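Alpha-glucosidase (PDB 6PNR) probably hydrolyses alpha-linked sulfoquinovosides, glycosides of the sulfonated sugar found in plant sulfolipids, as a family 31 glycoside hydrolase with a TIM-barrel catalytic domain. Local coordinates at residues A[142-147]-A[159-164]; A[177-182]-A[218-223]. One frame throughout, in Å; residues are numbered along the deposited sequence.

Overall arrangement
Both contacts lie among the beta sheets and loops of the N-terminal part of this family 31 glycoside hydrolase. Contact 1 (142-147 with 159-164) joins the two loops at the ends of helix 147-156, and contact 2 (177-182 with 218-223) sets a strand of the eight-stranded antiparallel sheet against helix 217-228. They follow one another along the chain, with centres 30 Å apart and nearest atoms about 16 Å apart, so they do not touch. The Arg142 side chain of contact 1 is about 14 Å from the bound aza-sugar inhibitor, too far to touch it. Contact 1 also borders the second subunit, whereas contact 2 is buried within one chain.

Contact 1: A[142-147]-A[159-164]; sequences RDKTTY and GGDYYN
Arg142 ties together the two loops that flank helix 147-156, a loop-to-loop contact made by an arginine side chain reaching backbone carbonyls of a type I beta turn, Asp161 to Asn164. The Arg142 side chain bends at chi3 (76°), which carries the guanidinium to that turn. There NH2 of Arg142 donates to Asn164 O at 3.0 Å, on a lone pair in the carbonyl plane, and more weakly to Tyr162 O at 2.8 Å. Both oxygens lie at the edge of the guanidinium, while Asp161 O sits over one face. NE and NH1 are bound by Pro138 O and by His466 O and Ser122 OG, so the group's rotation is fixed from several sides. The backbone adds a weak bond from Arg142 N to Gly159 O. In the loop of Arg142 itself, Asp143 OD1 accepts from Thr145 N, closing an Asx turn, and also from Thr145 OG1, both from the same face of its carboxylate. Thr146 N-caps the helix. Lys144 O accepts from Trp150 NE1 of the second subunit. Lys144 and Asp161 form no salt bridge; one water joins them, accepting from Lys144 N and NZ, each at 2.9 Å, and donating to Asp161 OD1 at 3.2 Å.

Contact 2: A[177-182]-A[218-223]; sequences KYYLHV and LKLLER
Leu220 points from helix 217-228 toward strand 178-182, where the helix packs on one face of the eight-stranded antiparallel sheet; one methyl lies against the strand backbone and the other meets both the backbone and the ring of Tyr179. CG of Leu220 lies anti to the backbone N (chi1 -160°), and from there CD2 comes to 3.9 Å from Tyr178 C, while CD1 lies 4.0 Å from Tyr179 N. The same CD1 meets the Tyr179 ring at its edge, near the ring plane, 4.1 Å from CD2 of Tyr179; the two side chains slant across each other. Tyr179 also points toward the helix, and its hydroxyl is held by Glu212 and Arg210 of the adjacent strand, which would limit tilting of the ring. An alanine in place of Leu220 would probably open a gap beside the Tyr179 ring edge and strip the apolar cover from the peptide between Tyr178 and Tyr179. The axes of segments 178-182 and 218-223 run at 27° in the same sense and approach to 9.2 Å. Further along the helix, Ile224 and Tyr227 continue the packing on Tyr179. Tyr178 faces away, onto His198, so strand 178-182 lies between helix 217-228 and strand 197-202, flanked in its sheet by strands 208-213 and 168-174.

Contact 1: A[142-147]-A[159-164]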
loop_
_atom_site.group_PDB
_atom_site.type_symbol
_atom_site.label_atom_id
_atom_site.label_comp_id
_atom_site.label_asym_id
_atom_site.label_seq_id
_atom_site.Cartn_x
_atom_site.Cartn_y
_atom_site.Cartn_z
ATOM N N ARG A 142 -10.024 2.541 8.428
ATOM C CA ARG A 142 -10.161 2.880 7.006
ATOM C C ARG A 142 -9.374 4.133 6.641
ATOM O O ARG A 142 -9.686 4.809 5.652
ATOM C CB ARG A 142 -11.637 3.047 6.614
ATOM C CG ARG A 142 -12.523 1.858 6.958
ATOM C CD ARG A 142 -14.019 2.117 6.607
ATOM N NE ARG A 142 -14.254 2.017 5.165
ATOM C CZ ARG A 142 -14.417 3.070 4.375
ATOM N NH1 ARG A 142 -14.385 4.284 4.897
ATOM N NH2 ARG A 142 -14.604 2.912 3.076
ATOM N N ASP A 143 -8.342 4.441 7.432
ATOM C CA ASP A 143 -7.575 5.674 7.265
ATOM C C ASP A 143 -6.147 5.380 7.709
ATOM O O ASP A 143 -5.877 5.287 8.908
ATOM C CB ASP A 143 -8.217 6.804 8.068
ATOM C CG ASP A 143 -7.420 8.121 8.031
ATOM O OD1 ASP A 143 -6.242 8.150 7.613
ATOM O OD2 ASP A 143 -7.982 9.142 8.470
ATOM N N LYS A 144 -5.228 5.266 6.744
ATOM C CA LYS A 144 -3.873 4.819 7.047
ATOM C C LYS A 144 -3.141 5.724 8.036
ATOM O O LYS A 144 -2.114 5.296 8.577
ATOM C CB LYS A 144 -3.052 4.706 5.753
ATOM C CG LYS A 144 -2.811 6.060 5.059
ATOM C CD LYS A 144 -1.856 5.949 3.859
ATOM C CE LYS A 144 -2.414 5.033 2.768
ATOM N NZ LYS A 144 -3.697 5.542 2.167
ATOM N N THR A 145 -3.632 6.940 8.295
ATOM C CA THR A 145 -2.985 7.825 9.261
ATOM C C THR A 145 -3.424 7.593 10.711
ATOM O O THR A 145 -2.885 8.242 11.607
ATOM C CB THR A 145 -3.220 9.303 8.912
ATOM O OG1 THR A 145 -4.578 9.668 9.200
ATOM C CG2 THR A 145 -2.897 9.591 7.431
ATOM N N THR A 146 -4.357 6.693 10.997
ATOM C CA THR A 146 -4.784 6.544 12.385
ATOM C C THR A 146 -4.201 5.285 13.023
ATOM O O THR A 146 -4.005 4.259 12.372
ATOM C CB THR A 146 -6.315 6.499 12.515
ATOM O OG1 THR A 146 -6.803 5.241 12.022
ATOM C CG2 THR A 146 -6.965 7.635 11.733
ATOM N N TYR A 147 -3.981 5.375 14.336
ATOM C CA TYR A 147 -3.493 4.239 15.113
ATOM C C TYR A 147 -4.409 3.029 14.971
ATOM O O TYR A 147 -3.933 1.902 14.795
ATOM C CB TYR A 147 -3.360 4.657 16.580
ATOM C CG TYR A 147 -2.870 3.570 17.510
ATOM C CD1 TYR A 147 -1.517 3.197 17.539
ATOM C CD2 TYR A 147 -3.753 2.922 18.367
ATOM C CE1 TYR A 147 -1.060 2.192 18.416
ATOM C CE2 TYR A 147 -3.321 1.924 19.234
ATOM C CZ TYR A 147 -1.976 1.560 19.249
ATOM O OH TYR A 147 -1.573 0.569 20.096
ATOM N N GLY A 159 -7.439 -3.095 8.355
ATOM C CA GLY A 159 -7.624 -1.652 8.340
ATOM C C GLY A 159 -8.475 -1.162 7.177
ATOM O O GLY A 159 -9.208 -0.176 7.312
ATOM N N GLY A 160 -8.401 -1.836 6.030
ATOM C CA GLY A 160 -9.169 -1.398 4.880
ATOM C C GLY A 160 -8.661 -0.070 4.325
ATOM O O GLY A 160 -7.581 0.413 4.670
ATOM N N ASP A 161 -9.483 0.521 3.455
ATOM C CA ASP A 161 -9.140 1.729 2.707
ATOM C C ASP A 161 -10.448 2.392 2.291
ATOM O O ASP A 161 -11.534 1.860 2.540
ATOM C CB ASP A 161 -8.257 1.394 1.496
ATOM C CG ASP A 161 -7.304 2.530 1.110
ATOM O OD1 ASP A 161 -7.505 3.692 1.522
ATOM O OD2 ASP A 161 -6.334 2.239 0.383
ATOM N N TYR A 162 -10.340 3.557 1.634
ATOM C CA TYR A 162 -11.520 4.387 1.382
ATOM C C TYR A 162 -12.584 3.665 0.548
ATOM O O TYR A 162 -13.768 4.001 0.640
ATOM C CB TYR A 162 -11.117 5.703 0.693
ATOM C CG TYR A 162 -10.677 5.521 -0.744
ATOM C CD1 TYR A 162 -11.611 5.501 -1.782
ATOM C CD2 TYR A 162 -9.328 5.377 -1.063
ATOM C CE1 TYR A 162 -11.218 5.318 -3.086
ATOM C CE2 TYR A 162 -8.920 5.197 -2.363
ATOM C CZ TYR A 162 -9.872 5.166 -3.372
ATOM O OH TYR A 162 -9.478 4.985 -4.671
ATOM N N TYR A 163 -12.193 2.703 -0.284
ATOM C CA TYR A 163 -13.139 2.094 -1.215
ATOM C C TYR A 163 -13.805 0.830 -0.683
ATOM O O TYR A 163 -14.716 0.313 -1.340
ATOM C CB TYR A 163 -12.440 1.752 -2.541
ATOM C CG TYR A 163 -11.205 0.911 -2.368
ATOM C CD1 TYR A 163 -11.293 -0.474 -2.295
ATOM C CD2 TYR A 163 -9.943 1.497 -2.273
ATOM C CE1 TYR A 163 -10.167 -1.260 -2.120
ATOM C CE2 TYR A 163 -8.806 0.717 -2.100
ATOM C CZ TYR A 163 -8.926 -0.656 -2.026
ATOM O OH TYR A 163 -7.823 -1.442 -1.846
ATOM N N ASN A 164 -13.361 0.294 0.453
ATOM C CA ASN A 164 -13.890 -0.984 0.906
ATOM C C ASN A 164 -15.308 -0.791 1.423
ATOM O O ASN A 164 -15.636 0.256 1.991
ATOM C CB ASN A 164 -12.989 -1.594 1.991
ATOM C CG ASN A 164 -11.656 -2.070 1.443
ATOM O OD1 ASN A 164 -10.591 -1.531 1.789
ATOM N ND2 ASN A 164 -11.700 -3.093 0.590
HETATM O O HOH W 1 -5.997 5.201 3.941
#

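Contact 2: A[177-182]-A[218-223]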
loop_
_atom_site.group_PDB
_atom_site.type_symbol
_atom_site.label_atom_id
_atom_site.label_comp_id
_atom_site.label_asym_id
_atom_site.label_seq_id
_atom_site.Cartn_x
_atom_site.Cartn_y
_atom_site.Cartn_z
ATOM N N LYS A 177 -26.883 13.459 -15.878
ATOM C CA LYS A 177 -28.239 12.961 -15.618
ATOM C C LYS A 177 -28.523 11.672 -16.387
ATOM O O LYS A 177 -29.533 11.534 -17.078
ATOM C CB LYS A 177 -29.291 14.027 -15.913
ATOM C CG LYS A 177 -29.371 15.089 -14.827
ATOM C CD LYS A 177 -30.465 16.097 -15.110
ATOM C CE LYS A 177 -30.219 17.385 -14.353
ATOM N NZ LYS A 177 -31.322 18.360 -14.538
ATOM N N TYR A 178 -27.601 10.723 -16.256
ATOM C CA TYR A 178 -27.820 9.335 -16.622
ATOM C C TYR A 178 -27.254 8.461 -15.507
ATOM O O TYR A 178 -26.422 8.902 -14.707
ATOM C CB TYR A 178 -27.167 8.979 -17.976
ATOM C CG TYR A 178 -25.633 8.960 -17.981
ATOM C CD1 TYR A 178 -24.928 7.849 -17.526
ATOM C CD2 TYR A 178 -24.896 10.039 -18.467
ATOM C CE1 TYR A 178 -23.550 7.821 -17.525
ATOM C CE2 TYR A 178 -23.512 10.018 -18.476
ATOM C CZ TYR A 178 -22.842 8.905 -18.000
ATOM O OH TYR A 178 -21.461 8.854 -17.993
ATOM N N TYR A 179 -27.727 7.222 -15.447
ATOM C CA TYR A 179 -27.047 6.182 -14.694
ATOM C C TYR A 179 -26.591 5.114 -15.670
ATOM O O TYR A 179 -27.190 4.929 -16.736
ATOM C CB TYR A 179 -27.931 5.562 -13.587
ATOM C CG TYR A 179 -28.917 4.497 -14.028
ATOM C CD1 TYR A 179 -28.555 3.151 -14.083
ATOM C CD2 TYR A 179 -30.226 4.831 -14.331
ATOM C CE1 TYR A 179 -29.472 2.178 -14.466
ATOM C CE2 TYR A 179 -31.144 3.870 -14.708
ATOM C CZ TYR A 179 -30.767 2.556 -14.789
ATOM O OH TYR A 179 -31.699 1.614 -15.173
ATOM N N LEU A 180 -25.516 4.428 -15.304
ATOM C CA LEU A 180 -24.954 3.357 -16.106
ATOM C C LEU A 180 -24.746 2.163 -15.194
ATOM O O LEU A 180 -24.185 2.302 -14.102
ATOM C CB LEU A 180 -23.624 3.782 -16.763
ATOM C CG LEU A 180 -22.881 2.802 -17.681
ATOM C CD1 LEU A 180 -21.956 3.571 -18.604
ATOM C CD2 LEU A 180 -22.082 1.772 -16.907
ATOM N N HIS A 181 -25.186 0.999 -15.646
ATOM C CA HIS A 181 -25.059 -0.243 -14.905
ATOM C C HIS A 181 -24.328 -1.259 -15.764
ATOM O O HIS A 181 -24.644 -1.412 -16.951
ATOM C CB HIS A 181 -26.430 -0.808 -14.515
ATOM C CG HIS A 181 -26.343 -2.127 -13.816
ATOM N ND1 HIS A 181 -25.672 -2.283 -12.621
ATOM C CD2 HIS A 181 -26.803 -3.355 -14.156
ATOM C CE1 HIS A 181 -25.736 -3.552 -12.247
ATOM N NE2 HIS A 181 -26.422 -4.221 -13.159
ATOM N N VAL A 182 -23.355 -1.950 -15.173
ATOM C CA VAL A 182 -22.692 -3.077 -15.816
ATOM C C VAL A 182 -23.294 -4.350 -15.237
ATOM O O VAL A 182 -23.180 -4.607 -14.032
ATOM C CB VAL A 182 -21.166 -3.043 -15.606
ATOM C CG1 VAL A 182 -20.495 -4.216 -16.339
ATOM C CG2 VAL A 182 -20.579 -1.708 -16.071
ATOM N N LEU A 218 -34.819 13.145 -9.425
ATOM C CA LEU A 218 -35.986 12.426 -8.925
ATOM C C LEU A 218 -36.473 11.410 -9.945
ATOM O O LEU A 218 -36.760 10.263 -9.597
ATOM C CB LEU A 218 -37.105 13.407 -8.570
ATOM C CG LEU A 218 -36.865 14.295 -7.355
ATOM C CD1 LEU A 218 -37.892 15.418 -7.302
ATOM C CD2 LEU A 218 -36.913 13.471 -6.081
ATOM N N LYS A 219 -36.561 11.807 -11.220
ATOM C CA LYS A 219 -36.997 10.862 -12.248
ATOM C C LYS A 219 -35.936 9.816 -12.540
ATOM O O LYS A 219 -36.262 8.667 -12.861
ATOM C CB LYS A 219 -37.378 11.603 -13.538
ATOM C CG LYS A 219 -38.701 12.380 -13.441
ATOM C CD LYS A 219 -39.004 13.139 -14.736
ATOM C CE LYS A 219 -40.122 14.159 -14.547
ATOM N NZ LYS A 219 -40.250 15.050 -15.739
ATOM N N LEU A 220 -34.660 10.184 -12.447
ATOM C CA LEU A 220 -33.618 9.173 -12.571
ATOM C C LEU A 220 -33.773 8.085 -11.508
ATOM O O LEU A 220 -33.633 6.894 -11.807
ATOM C CB LEU A 220 -32.244 9.825 -12.475
ATOM C CG LEU A 220 -31.130 8.968 -13.055
ATOM C CD1 LEU A 220 -31.338 8.771 -14.543
ATOM C CD2 LEU A 220 -29.817 9.647 -12.792
ATOM N N LEU A 221 -34.068 8.471 -10.262
ATOM C CA LEU A 221 -34.256 7.463 -9.222
ATOM C C LEU A 221 -35.500 6.623 -9.482
ATOM O O LEU A 221 -35.518 5.429 -9.161
ATOM C CB LEU A 221 -34.328 8.126 -7.845
ATOM C CG LEU A 221 -33.023 8.133 -7.030
ATOM C CD1 LEU A 221 -32.602 6.700 -6.714
ATOM C CD2 LEU A 221 -31.924 8.864 -7.767
ATOM N N GLU A 222 -36.543 7.215 -10.075
ATOM C CA GLU A 222 -37.696 6.420 -10.502
ATOM C C GLU A 222 -37.281 5.344 -11.495
ATOM O O GLU A 222 -37.674 4.180 -11.363
ATOM C CB GLU A 222 -38.769 7.331 -11.102
ATOM C CG GLU A 222 -39.301 8.313 -10.085
ATOM C CD GLU A 222 -40.134 9.436 -10.694
ATOM O OE1 GLU A 222 -40.637 9.261 -11.834
ATOM O OE2 GLU A 222 -40.289 10.490 -10.015
ATOM N N ARG A 223 -36.457 5.708 -12.485
ATOM C CA ARG A 223 -36.000 4.724 -13.468
ATOM C C ARG A 223 -35.056 3.691 -12.851
ATOM O O ARG A 223 -35.135 2.495 -13.166
ATOM C CB ARG A 223 -35.319 5.442 -14.635
ATOM C CG ARG A 223 -36.227 6.466 -15.336
ATOM C CD ARG A 223 -35.796 6.691 -16.790
ATOM N NE ARG A 223 -36.392 7.897 -17.368
ATOM C CZ ARG A 223 -37.567 7.932 -17.985
ATOM N NH1 ARG A 223 -38.284 6.821 -18.115
ATOM N NH2 ARG A 223 -38.024 9.082 -18.467
#